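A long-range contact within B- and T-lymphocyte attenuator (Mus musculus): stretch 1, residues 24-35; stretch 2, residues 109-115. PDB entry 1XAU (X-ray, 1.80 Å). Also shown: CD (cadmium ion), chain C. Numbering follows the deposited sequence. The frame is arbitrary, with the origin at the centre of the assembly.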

# COMPACT_ATOMS: atom_id res chain seq x y z
N HIS A 24 -7.69 7.37 -6.13
CA HIS A 24 -7.81 8.54 -5.29
C HIS A 24 -6.98 9.68 -5.82
O HIS A 24 -5.96 9.46 -6.47
CB HIS A 24 -7.39 8.24 -3.80
CG HIS A 24 -8.37 7.37 -3.09
ND1 HIS A 24 -9.59 7.85 -2.66
CD2 HIS A 24 -8.39 6.03 -2.87
CE1 HIS A 24 -10.32 6.84 -2.20
NE2 HIS A 24 -9.61 5.73 -2.32
N SER A 25 -7.39 10.91 -5.53
CA SER A 25 -6.61 12.06 -5.96
C SER A 25 -6.09 12.78 -4.67
O SER A 25 -6.70 12.73 -3.63
CB SER A 25 -7.47 13.03 -6.81
OG SER A 25 -7.88 12.43 -8.05
N ALA A 26 -4.98 13.46 -4.79
CA ALA A 26 -4.37 14.13 -3.69
C ALA A 26 -3.80 15.46 -4.27
O ALA A 26 -3.77 15.66 -5.52
CB ALA A 26 -3.23 13.29 -3.16
N TRP A 27 -3.37 16.35 -3.39
CA TRP A 27 -2.80 17.63 -3.81
C TRP A 27 -1.35 17.63 -3.41
O TRP A 27 -1.03 17.22 -2.30
CB TRP A 27 -3.47 18.79 -3.04
CG TRP A 27 -4.91 18.97 -3.42
CD1 TRP A 27 -5.99 18.52 -2.74
CD2 TRP A 27 -5.40 19.53 -4.63
NE1 TRP A 27 -7.15 18.77 -3.46
CE2 TRP A 27 -6.81 19.39 -4.63
CE3 TRP A 27 -4.79 20.14 -5.73
CZ2 TRP A 27 -7.62 19.84 -5.69
CZ3 TRP A 27 -5.58 20.60 -6.77
CH2 TRP A 27 -6.98 20.45 -6.75
N THR A 28 -0.48 18.15 -4.25
CA THR A 28 0.91 18.19 -3.88
C THR A 28 1.10 18.95 -2.59
O THR A 28 0.39 19.94 -2.35
CB THR A 28 1.73 18.80 -4.97
OG1 THR A 28 3.09 18.70 -4.56
CG2 THR A 28 1.42 20.29 -5.16
N GLY A 29 2.01 18.47 -1.74
CA GLY A 29 2.24 19.10 -0.43
C GLY A 29 1.36 18.62 0.72
O GLY A 29 1.62 18.91 1.89
N GLU A 30 0.24 17.95 0.44
CA GLU A 30 -0.59 17.40 1.52
C GLU A 30 0.06 16.19 2.18
O GLU A 30 0.90 15.53 1.54
CB GLU A 30 -1.93 16.84 0.98
CG GLU A 30 -2.91 17.84 0.51
CD GLU A 30 -4.23 17.13 0.13
OE1 GLU A 30 -4.20 16.15 -0.69
OE2 GLU A 30 -5.27 17.55 0.67
N LEU A 31 -0.28 15.93 3.46
CA LEU A 31 0.14 14.64 4.15
C LEU A 31 -0.91 13.70 3.55
O LEU A 31 -2.10 14.00 3.65
CB LEU A 31 -0.10 14.71 5.65
CG LEU A 31 1.20 14.96 6.43
CD1 LEU A 31 2.05 15.88 5.71
CD2 LEU A 31 0.92 15.36 7.87
N PHE A 32 -0.55 12.55 3.00
CA PHE A 32 -1.58 11.70 2.35
C PHE A 32 -1.24 10.25 2.66
O PHE A 32 -0.08 9.93 2.90
CB PHE A 32 -1.50 11.89 0.83
CG PHE A 32 -2.58 11.11 0.02
CD1 PHE A 32 -3.87 11.64 -0.09
CD2 PHE A 32 -2.27 9.93 -0.63
CE1 PHE A 32 -4.87 10.96 -0.89
CE2 PHE A 32 -3.28 9.25 -1.43
CZ PHE A 32 -4.55 9.78 -1.53
N LYS A 33 -2.23 9.37 2.69
CA LYS A 33 -1.90 7.99 2.92
C LYS A 33 -2.74 7.03 2.08
O LYS A 33 -3.85 7.41 1.62
CB LYS A 33 -2.13 7.60 4.38
CG LYS A 33 -3.59 7.79 4.92
CD LYS A 33 -3.72 7.36 6.41
CE LYS A 33 -5.16 7.78 6.89
NZ LYS A 33 -5.69 7.26 8.24
N ILE A 34 -2.19 5.83 1.80
CA ILE A 34 -3.01 4.80 1.18
C ILE A 34 -2.94 3.59 2.09
O ILE A 34 -2.03 3.42 2.90
CB ILE A 34 -2.59 4.45 -0.23
CG1 ILE A 34 -1.17 4.05 -0.27
CG2 ILE A 34 -2.90 5.69 -1.14
CD1 ILE A 34 -0.70 3.75 -1.76
N GLU A 35 -3.97 2.77 1.99
CA GLU A 35 -4.12 1.69 2.95
C GLU A 35 -4.26 0.35 2.31
O GLU A 35 -4.95 0.22 1.30
CB GLU A 35 -5.42 1.95 3.70
CG GLU A 35 -5.42 3.26 4.49
CD GLU A 35 -6.67 3.43 5.33
OE1 GLU A 35 -7.68 2.66 5.18
OE2 GLU A 35 -6.62 4.33 6.16
CD CD C . -10.24 10.03 -2.44
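Stretch 2 (109-115) SVTIHVR

The most distinctive feature of this contact is an arginine sandwich: the Arg115 guanidinium lies flat on the Trp27 indole, centres 3.9 Å apart and planes at 10°, while Ser25 CB approaches Arg115 CZ on the opposite face at 3.4 Å. Its edge is used as well, since Arg115 NE donates to Ala26 O at 3.2 Å. A planar cation can thus stack on one face, be packed on the other and still hydrogen-bond in its plane.

The arginine follows directly on a parallel strand pairing. Residues 110-114 run extended beside strand 24-26, in the same direction, with axes crossing at -29° and approaching to 4.6 Å. His24 sits beside Ile112, Ser25 beside His113 and Ala26 beside Val114, with CA-CA separations of 5.0, 4.7 and 4.9 Å. As parallel pairing requires, the hydrogen bonds alternate: His24 N to Thr111 O (2.9 Å), His113 N to His24 O (2.9 Å), Ala26 N to His113 O (3.0 Å) and Arg115 N to Ala26 O (2.8 Å). Beyond the strand, Thr28 N continues the ladder to Arg115 O at 2.8 Å.

Strand 32-35 runs nearly antiparallel to 110-114, at 167°, but its axis comes no nearer than 9.3 Å, so side chains bridge the gap: Ile112 CD1 meets Ile34 CG2 at 3.6 Å and Phe32 CE2 at 3.8 Å, and Val110 CG1 meets Ile34 CD1 at 3.9 Å.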

# COMPACT_ATOMS: atom_id res chain seq x y z
N SER A 109 -4.53 -2.96 -7.20
CA SER A 109 -3.79 -1.71 -7.15
C SER A 109 -4.69 -0.53 -6.78
O SER A 109 -5.94 -0.58 -6.94
CB SER A 109 -3.17 -1.43 -8.54
OG SER A 109 -4.22 -1.34 -9.49
N VAL A 110 -4.07 0.51 -6.25
CA VAL A 110 -4.74 1.79 -5.98
C VAL A 110 -3.99 2.79 -6.83
O VAL A 110 -2.75 2.84 -6.81
CB VAL A 110 -4.77 2.18 -4.45
CG1 VAL A 110 -3.47 1.95 -3.79
CG2 VAL A 110 -5.23 3.64 -4.28
N THR A 111 -4.71 3.60 -7.60
CA THR A 111 -4.04 4.57 -8.49
C THR A 111 -4.18 5.92 -7.81
O THR A 111 -5.31 6.28 -7.43
CB THR A 111 -4.84 4.66 -9.80
OG1 THR A 111 -4.71 3.40 -10.46
CG2 THR A 111 -4.31 5.74 -10.73
N ILE A 112 -3.07 6.65 -7.65
CA ILE A 112 -3.14 7.98 -7.01
C ILE A 112 -2.82 9.00 -8.08
O ILE A 112 -1.85 8.86 -8.83
CB ILE A 112 -2.03 8.11 -5.90
CG1 ILE A 112 -2.28 6.98 -4.89
CG2 ILE A 112 -2.04 9.54 -5.25
CD1 ILE A 112 -3.75 6.93 -4.44
N HIS A 113 -3.62 10.04 -8.16
CA HIS A 113 -3.35 11.06 -9.14
C HIS A 113 -3.06 12.30 -8.27
O HIS A 113 -3.89 12.66 -7.47
CB HIS A 113 -4.60 11.30 -9.98
CG HIS A 113 -4.54 12.56 -10.77
ND1 HIS A 113 -3.50 12.87 -11.61
CD2 HIS A 113 -5.38 13.62 -10.81
CE1 HIS A 113 -3.67 14.07 -12.13
NE2 HIS A 113 -4.81 14.55 -11.66
N VAL A 114 -1.92 12.93 -8.47
CA VAL A 114 -1.54 14.10 -7.64
C VAL A 114 -1.67 15.37 -8.47
O VAL A 114 -1.09 15.48 -9.57
CB VAL A 114 -0.11 13.93 -7.18
CG1 VAL A 114 0.28 15.11 -6.21
CG2 VAL A 114 0.05 12.56 -6.41
N ARG A 115 -2.46 16.29 -7.97
CA ARG A 115 -2.74 17.61 -8.62
C ARG A 115 -1.88 18.75 -8.04
O ARG A 115 -1.56 18.71 -6.82
CB ARG A 115 -4.23 17.91 -8.42
CG ARG A 115 -5.18 16.75 -8.74
CD ARG A 115 -6.59 16.96 -8.07
NE ARG A 115 -6.60 16.53 -6.66
CZ ARG A 115 -7.70 16.29 -5.95
NH1 ARG A 115 -8.90 16.43 -6.51
NH2 ARG A 115 -7.60 15.89 -4.65
O HOH W 1 -10.06 10.93 -4.47
O HOH W 2 -8.25 10.94 -2.00
O HOH W 3 -12.45 9.48 -2.85
O HOH W 4 -11.21 12.13 -2.48